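Local coordinates for putative phage capsid protein (Corynebacterium diphtheriae NCTC 13129, PDB 2R9I) that is of uncharacterised function but, as a putative phage capsid protein represented here by its N-terminal domain, probably contributes to building a phage-type shell, at residues L10-N15 with E51-A56; S25-D30 with Q38-V43. All coordinates share one frame; numbering follows the deposited sequence.

Interaction 1: L10-N15 with E51-A56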
ATOM      1  N   LEU A  10       5.436  -5.002  -4.948  1.00 68.80           N
ATOM      2  CA  LEU A  10       5.506  -3.686  -5.534  1.00 67.10           C
ATOM      3  C   LEU A  10       4.361  -3.481  -6.518  1.00 66.06           C
ATOM      4  O   LEU A  10       3.751  -2.408  -6.526  1.00 65.56           O
ATOM      5  CB  LEU A  10       6.871  -3.458  -6.196  1.00 67.32           C
ATOM      6  CG  LEU A  10       8.095  -3.447  -5.253  1.00 67.81           C
ATOM      7  CD1 LEU A  10       9.438  -3.653  -6.012  1.00 67.80           C
ATOM      8  CD2 LEU A  10       8.134  -2.165  -4.437  1.00 67.97           C
ATOM      9  N   ALA A  11       4.049  -4.504  -7.322  1.00 64.30           N
ATOM     10  CA  ALA A  11       2.902  -4.420  -8.222  1.00 63.75           C
ATOM     11  C   ALA A  11       1.603  -4.256  -7.416  1.00 63.75           C
ATOM     12  O   ALA A  11       0.721  -3.443  -7.766  1.00 63.42           O
ATOM     13  CB  ALA A  11       2.819  -5.635  -9.136  1.00 63.07           C
ATOM     14  N   HIS A  12       1.511  -5.033  -6.335  1.00 63.50           N
ATOM     15  CA  HIS A  12       0.354  -5.034  -5.451  1.00 63.25           C
ATOM     16  C   HIS A  12       0.147  -3.660  -4.838  1.00 63.31           C
ATOM     17  O   HIS A  12      -0.977  -3.130  -4.851  1.00 62.96           O
ATOM     18  CB  HIS A  12       0.534  -6.079  -4.354  1.00 62.71           C
ATOM     19  CG  HIS A  12      -0.627  -6.177  -3.422  1.00 63.17           C
ATOM     20  ND1 HIS A  12      -1.858  -6.665  -3.810  1.00 63.96           N
ATOM     21  CD2 HIS A  12      -0.752  -5.838  -2.118  1.00 62.49           C
ATOM     22  CE1 HIS A  12      -2.685  -6.643  -2.779  1.00 62.48           C
ATOM     23  NE2 HIS A  12      -2.040  -6.142  -1.740  1.00 61.47           N
ATOM     24  N   ARG A  13       1.226  -3.084  -4.312  1.00 63.36           N
ATOM     25  CA  ARG A  13       1.172  -1.727  -3.754  1.00 64.31           C
ATOM     26  C   ARG A  13       0.655  -0.723  -4.782  1.00 64.64           C
ATOM     27  O   ARG A  13      -0.215   0.083  -4.497  1.00 64.35           O
ATOM     28  CB  ARG A  13       2.557  -1.280  -3.278  1.00 64.52           C
ATOM     29  CG  ARG A  13       2.517  -0.154  -2.264  1.00 63.75           C
ATOM     30  CD  ARG A  13       2.712   1.206  -2.915  1.00 62.98           C
ATOM     31  NE  ARG A  13       2.847   2.209  -1.871  1.00 61.75           N
ATOM     32  CZ  ARG A  13       2.709   3.519  -2.044  1.00 63.29           C
ATOM     33  NH1 ARG A  13       2.844   4.309  -0.985  1.00 62.72           N
ATOM     34  NH2 ARG A  13       2.438   4.050  -3.249  1.00 60.62           N
ATOM     35  N   GLU A  14       1.203  -0.782  -5.981  1.00 64.88           N
ATOM     36  CA  GLU A  14       0.822   0.144  -6.999  1.00 65.81           C
ATOM     37  C   GLU A  14      -0.642  -0.050  -7.424  1.00 65.27           C
ATOM     38  O   GLU A  14      -1.338   0.939  -7.673  1.00 65.22           O
ATOM     39  CB  GLU A  14       1.773   0.001  -8.155  1.00 66.07           C
ATOM     40  CG  GLU A  14       1.379   0.789  -9.362  1.00 72.30           C
ATOM     41  CD  GLU A  14       2.425   0.632 -10.448  1.00 80.93           C
ATOM     42  OE1 GLU A  14       3.404  -0.148 -10.231  1.00 82.92           O
ATOM     43  OE2 GLU A  14       2.276   1.288 -11.515  1.00 85.02           O
ATOM     44  N   ASN A  15      -1.117  -1.300  -7.483  1.00 64.97           N
ATOM     45  CA  ASN A  15      -2.567  -1.585  -7.705  1.00 64.95           C
ATOM     46  C   ASN A  15      -3.496  -1.012  -6.636  1.00 65.29           C
ATOM     47  O   ASN A  15      -4.552  -0.474  -6.933  1.00 65.44           O
ATOM     48  CB  ASN A  15      -2.829  -3.087  -7.860  1.00 64.40           C
ATOM     49  CG  ASN A  15      -2.212  -3.653  -9.123  1.00 64.82           C
ATOM     50  OD1 ASN A  15      -2.170  -2.984 -10.142  1.00 68.36           O
ATOM     51  ND2 ASN A  15      -1.741  -4.882  -9.067  1.00 64.25           N
ATOM     52  N   GLU A  51      -0.594   1.330   3.294  1.00 68.71           N
ATOM     53  CA  GLU A  51       0.390   1.575   4.358  1.00 69.42           C
ATOM     54  C   GLU A  51       0.997   0.288   4.850  1.00 69.06           C
ATOM     55  O   GLU A  51       2.219   0.163   5.033  1.00 69.17           O
ATOM     56  CB  GLU A  51      -0.243   2.294   5.531  1.00 69.78           C
ATOM     57  CG  GLU A  51      -0.461   3.757   5.287  1.00 73.07           C
ATOM     58  CD  GLU A  51      -1.212   4.422   6.426  1.00 79.24           C
ATOM     59  OE1 GLU A  51      -1.647   3.709   7.363  1.00 82.15           O
ATOM     60  OE2 GLU A  51      -1.370   5.665   6.395  1.00 81.53           O
ATOM     61  N   SER A  52       0.124  -0.681   5.047  1.00 68.69           N
ATOM     62  CA  SER A  52       0.514  -1.979   5.532  1.00 67.90           C
ATOM     63  C   SER A  52       1.379  -2.791   4.514  1.00 67.64           C
ATOM     64  O   SER A  52       2.248  -3.587   4.894  1.00 67.86           O
ATOM     65  CB  SER A  52      -0.768  -2.678   5.938  1.00 67.44           C
ATOM     66  OG  SER A  52      -0.599  -4.058   5.867  1.00 71.17           O
ATOM     67  N   THR A  53       1.162  -2.567   3.219  1.00 67.47           N
ATOM     68  CA  THR A  53       1.977  -3.186   2.168  1.00 66.16           C
ATOM     69  C   THR A  53       3.312  -2.489   2.095  1.00 66.60           C
ATOM     70  O   THR A  53       4.343  -3.121   1.824  1.00 67.34           O
ATOM     71  CB  THR A  53       1.260  -3.098   0.805  1.00 65.98           C
ATOM     72  OG1 THR A  53       0.081  -3.900   0.873  1.00 64.91           O
ATOM     73  CG2 THR A  53       2.140  -3.582  -0.365  1.00 63.75           C
ATOM     74  N   ASP A  54       3.307  -1.183   2.319  1.00 66.09           N
ATOM     75  CA  ASP A  54       4.544  -0.455   2.406  1.00 66.76           C
ATOM     76  C   ASP A  54       5.452  -1.038   3.481  1.00 67.12           C
ATOM     77  O   ASP A  54       6.655  -1.132   3.281  1.00 66.13           O
ATOM     78  CB  ASP A  54       4.281   1.013   2.675  1.00 66.52           C
ATOM     79  CG  ASP A  54       3.958   1.770   1.412  1.00 69.43           C
ATOM     80  OD1 ASP A  54       4.239   1.234   0.299  1.00 70.98           O
ATOM     81  OD2 ASP A  54       3.422   2.905   1.522  1.00 71.74           O
ATOM     82  N   GLU A  55       4.870  -1.426   4.615  1.00 68.21           N
ATOM     83  CA  GLU A  55       5.648  -2.082   5.663  1.00 69.79           C
ATOM     84  C   GLU A  55       6.196  -3.423   5.200  1.00 69.65           C
ATOM     85  O   GLU A  55       7.358  -3.734   5.472  1.00 69.44           O
ATOM     86  CB  GLU A  55       4.831  -2.280   6.923  1.00 69.89           C
ATOM     87  CG  GLU A  55       4.476  -0.970   7.598  1.00 74.44           C
ATOM     88  CD  GLU A  55       3.440  -1.159   8.727  1.00 82.02           C
ATOM     89  OE1 GLU A  55       2.539  -2.058   8.622  1.00 85.36           O
ATOM     90  OE2 GLU A  55       3.531  -0.406   9.731  1.00 84.88           O
ATOM     91  N   ALA A  56       5.375  -4.215   4.499  1.00 69.39           N
ATOM     92  CA  ALA A  56       5.842  -5.499   3.984  1.00 68.79           C
ATOM     93  C   ALA A  56       7.058  -5.289   3.056  1.00 69.24           C
ATOM     94  O   ALA A  56       8.033  -6.046   3.098  1.00 68.84           O
ATOM     95  CB  ALA A  56       4.727  -6.209   3.273  1.00 68.46           C
TER
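The shortest polar bond between 10-15 and 51-56 runs from R13 NE to D54 OD1, at 2.8 Å, and a second from R13 NH1 to D54 OD2, at 2.9 Å, completes a side-on salt bridge with one nitrogen for each oxygen. The NH1 bond is nearly straight, 172° at the hydrogen, lies in the guanidinium plane and uses the syn lone pair of OD2. The NE bond is more bent, and OD1 is tilted from the guanidinium plane. The two flat groups are nonetheless nearly coplanar, 24° apart. A bend in the arginine chain at chi2, -96°, turns its outer half across to the aspartate.

Closer to the backbone of R13, T53 CG2 packs on the aliphatic root of the arginine, 3.7 Å from R13 CB. On its other branch, T53 OG1 sits at the edge of the H12 ring, 3.7 Å from H12 CD2; its hydrogen bond goes to E49 O, within its own helix. L16 also touches T53, while I50 and I57 touch R13.

Helices 6-26 and 33-71 run antiparallel here, as in a helical hairpin. The paired grip restrains rotation of both charged groups, and the methyl contact beside it gives this partly buried seam mixed ionic and apolar character.

Interaction 2: S25-D30 with Q38-V43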
ATOM      1  N   SER A  25     -11.558   9.579  -7.100  1.00 74.06           N
ATOM      2  CA  SER A  25     -12.053  10.267  -8.287  1.00 74.45           C
ATOM      3  C   SER A  25     -13.564  10.122  -8.418  1.00 74.57           C
ATOM      4  O   SER A  25     -14.249  11.039  -8.870  1.00 75.68           O
ATOM      5  CB  SER A  25     -11.362   9.732  -9.543  1.00 74.34           C
ATOM      6  OG  SER A  25     -10.083  10.320  -9.711  1.00 76.21           O
ATOM      7  N   ALA A  26     -14.080   8.963  -8.020  1.00 74.46           N
ATOM      8  CA  ALA A  26     -15.501   8.669  -8.158  1.00 74.52           C
ATOM      9  C   ALA A  26     -16.337   9.541  -7.227  1.00 75.03           C
ATOM     10  O   ALA A  26     -17.516   9.786  -7.484  1.00 75.63           O
ATOM     11  CB  ALA A  26     -15.766   7.195  -7.888  1.00 74.03           C
ATOM     12  N   ILE A  27     -15.720  10.007  -6.147  1.00 75.32           N
ATOM     13  CA  ILE A  27     -16.385  10.906  -5.213  1.00 75.42           C
ATOM     14  C   ILE A  27     -16.414  12.335  -5.749  1.00 76.05           C
ATOM     15  O   ILE A  27     -15.661  13.194  -5.292  1.00 76.30           O
ATOM     16  CB  ILE A  27     -15.697  10.900  -3.835  1.00 75.29           C
ATOM     17  CG1 ILE A  27     -15.528   9.465  -3.331  1.00 75.77           C
ATOM     18  CG2 ILE A  27     -16.492  11.729  -2.838  1.00 73.69           C
ATOM     19  CD1 ILE A  27     -14.584   9.339  -2.155  1.00 75.33           C
ATOM     20  N   THR A  28     -17.288  12.579  -6.719  1.00 76.51           N
ATOM     21  CA  THR A  28     -17.580  13.936  -7.164  1.00 76.96           C
ATOM     22  C   THR A  28     -18.679  14.570  -6.318  1.00 77.06           C
ATOM     23  O   THR A  28     -19.515  13.872  -5.746  1.00 76.91           O
ATOM     24  CB  THR A  28     -18.001  13.967  -8.645  1.00 77.09           C
ATOM     25  OG1 THR A  28     -19.067  13.033  -8.861  1.00 77.37           O
ATOM     26  CG2 THR A  28     -16.826  13.605  -9.541  1.00 77.17           C
ATOM     27  N   ASP A  29     -18.672  15.897  -6.246  1.00 77.15           N
ATOM     28  CA  ASP A  29     -19.540  16.618  -5.322  1.00 77.08           C
ATOM     29  C   ASP A  29     -20.965  16.707  -5.860  1.00 76.36           C
ATOM     30  O   ASP A  29     -21.792  17.450  -5.331  1.00 76.30           O
ATOM     31  CB  ASP A  29     -18.990  18.020  -5.054  1.00 77.29           C
ATOM     32  CG  ASP A  29     -18.783  18.818  -6.328  1.00 77.80           C
ATOM     33  OD1 ASP A  29     -19.103  18.295  -7.416  1.00 76.90           O
ATOM     34  OD2 ASP A  29     -18.302  19.967  -6.239  1.00 78.81           O
ATOM     35  N   ASP A  30     -21.243  15.946  -6.913  1.00 75.60           N
ATOM     36  CA  ASP A  30     -22.614  15.733  -7.363  1.00 74.83           C
ATOM     37  C   ASP A  30     -23.126  14.361  -6.939  1.00 74.04           C
ATOM     38  O   ASP A  30     -24.181  13.915  -7.390  1.00 73.94           O
ATOM     39  CB  ASP A  30     -22.709  15.883  -8.883  1.00 75.22           C
ATOM     40  CG  ASP A  30     -22.110  14.704  -9.623  1.00 76.44           C
ATOM     41  OD1 ASP A  30     -22.702  14.272 -10.634  1.00 78.03           O
ATOM     42  OD2 ASP A  30     -21.046  14.208  -9.194  1.00 76.69           O
ATOM     43  N   GLN A  38     -19.864   6.786   2.507  1.00 68.80           N
ATOM     44  CA  GLN A  38     -19.457   5.382   2.391  1.00 70.03           C
ATOM     45  C   GLN A  38     -18.210   5.306   1.574  1.00 70.16           C
ATOM     46  O   GLN A  38     -17.227   4.672   1.989  1.00 70.74           O
ATOM     47  CB  GLN A  38     -20.515   4.528   1.711  1.00 70.98           C
ATOM     48  CG  GLN A  38     -20.186   3.004   1.641  1.00 75.42           C
ATOM     49  CD  GLN A  38     -20.118   2.241   2.991  1.00 78.80           C
ATOM     50  OE1 GLN A  38     -20.988   2.427   3.849  1.00 80.83           O
ATOM     51  NE2 GLN A  38     -19.116   1.363   3.162  1.00 80.78           N
ATOM     52  N   ALA A  39     -18.226   5.978   0.421  1.00 70.18           N
ATOM     53  CA  ALA A  39     -17.070   5.977  -0.477  1.00 70.00           C
ATOM     54  C   ALA A  39     -15.784   6.400   0.220  1.00 70.29           C
ATOM     55  O   ALA A  39     -14.730   5.810  -0.036  1.00 71.30           O
ATOM     56  CB  ALA A  39     -17.326   6.824  -1.710  1.00 69.68           C
ATOM     57  N   VAL A  40     -15.866   7.396   1.102  1.00 70.30           N
ATOM     58  CA  VAL A  40     -14.712   7.867   1.881  1.00 70.81           C
ATOM     59  C   VAL A  40     -14.226   6.793   2.854  1.00 71.88           C
ATOM     60  O   VAL A  40     -13.021   6.655   3.113  1.00 72.43           O
ATOM     61  CB  VAL A  40     -15.051   9.152   2.656  1.00 70.44           C
ATOM     62  CG1 VAL A  40     -14.017   9.454   3.726  1.00 68.97           C
ATOM     63  CG2 VAL A  40     -15.165  10.301   1.706  1.00 70.46           C
ATOM     64  N   GLU A  41     -15.168   6.030   3.390  1.00 72.82           N
ATOM     65  CA  GLU A  41     -14.847   4.923   4.270  1.00 73.97           C
ATOM     66  C   GLU A  41     -14.023   3.888   3.499  1.00 73.49           C
ATOM     67  O   GLU A  41     -12.992   3.426   3.962  1.00 73.42           O
ATOM     68  CB  GLU A  41     -16.146   4.327   4.797  1.00 74.47           C
ATOM     69  CG  GLU A  41     -16.100   3.888   6.254  1.00 80.03           C
ATOM     70  CD  GLU A  41     -15.468   4.931   7.184  1.00 84.75           C
ATOM     71  OE1 GLU A  41     -15.916   6.099   7.134  1.00 84.76           O
ATOM     72  OE2 GLU A  41     -14.536   4.577   7.966  1.00 86.36           O
ATOM     73  N   ASN A  42     -14.463   3.566   2.293  1.00 73.50           N
ATOM     74  CA  ASN A  42     -13.754   2.628   1.434  1.00 73.53           C
ATOM     75  C   ASN A  42     -12.342   3.067   1.061  1.00 73.84           C
ATOM     76  O   ASN A  42     -11.410   2.268   1.061  1.00 74.88           O
ATOM     77  CB  ASN A  42     -14.545   2.421   0.163  1.00 73.28           C
ATOM     78  CG  ASN A  42     -15.943   1.907   0.419  1.00 72.41           C
ATOM     79  OD1 ASN A  42     -16.757   1.939  -0.487  1.00 74.84           O
ATOM     80  ND2 ASN A  42     -16.231   1.426   1.637  1.00 68.19           N
ATOM     81  N   VAL A  43     -12.170   4.340   0.754  1.00 73.60           N
ATOM     82  CA  VAL A  43     -10.833   4.853   0.464  1.00 73.38           C
ATOM     83  C   VAL A  43      -9.908   4.759   1.679  1.00 72.68           C
ATOM     84  O   VAL A  43      -8.759   4.344   1.545  1.00 73.39           O
ATOM     85  CB  VAL A  43     -10.873   6.317  -0.081  1.00 73.61           C
ATOM     86  CG1 VAL A  43      -9.471   6.852  -0.323  1.00 74.04           C
ATOM     87  CG2 VAL A  43     -11.679   6.384  -1.345  1.00 73.53           C
TER
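Two torsions carry I27 across to helix 33-71: chi1 of -51° sets CG1 beside the backbone N and opposite the carbonyl carbon, and chi2 of 166° then extends the chain so that CD1 reaches the helix surface around A39, V40 and V43. The contact is carried by CG1 and CD1, the longer arm of the side chain.

A39 receives this arm first. Its methyl CB lies 3.6 Å from I27 CG1 and 3.7 Å from I27 CD1, packed alongside the last two carbons of the isoleucine. Further along, I27 CD1 meets V40 CG2 at 4.0 Å, a looser approach made by one branch of that valine. V43, one helical turn beyond A39, offers its own CG2 to the same terminal methyl of I27, with V43 CG2 and I27 CD1 4.2 Å apart. One isoleucine tip is thus shared by three small apolar side chains on the helix.

Following helix 6-26 in the chain, I27 is the centre of an inverse gamma turn, closed by a weak bond from T28 N to A26 O. The turn accompanies a CB directed toward helix 33-71, at the point where the chain enters the connection between the two helices.

No hydrogen bond crosses between 25-30 and 38-43, and the residues that touch are all partly exposed. This small apolar contact near the turn of the helical hairpin therefore probably rests on dispersion and on partial shielding of the methyl groups from water, without directional bonds.

Both contacts join the same two helices, 6-26 and 33-71, at different heights of one antiparallel hairpin. Interaction 1 lies near the centre of the modelled chain, whereas interaction 2 is close to the connection, its centre about 19 Å from the centre of the chain; the centres of the two contacts are about 22 Å apart and their nearest atoms about 9 Å. Along the chain the order is 10-15, 25-30, 38-43 and 51-56, which nests interaction 2 inside the loop closed by interaction 1. All four segments belong to the DIP0205-like N-terminal domain. The hairpin is thus joined at two levels by different chemistry, ionic and apolar toward its open end but apolar near its turn.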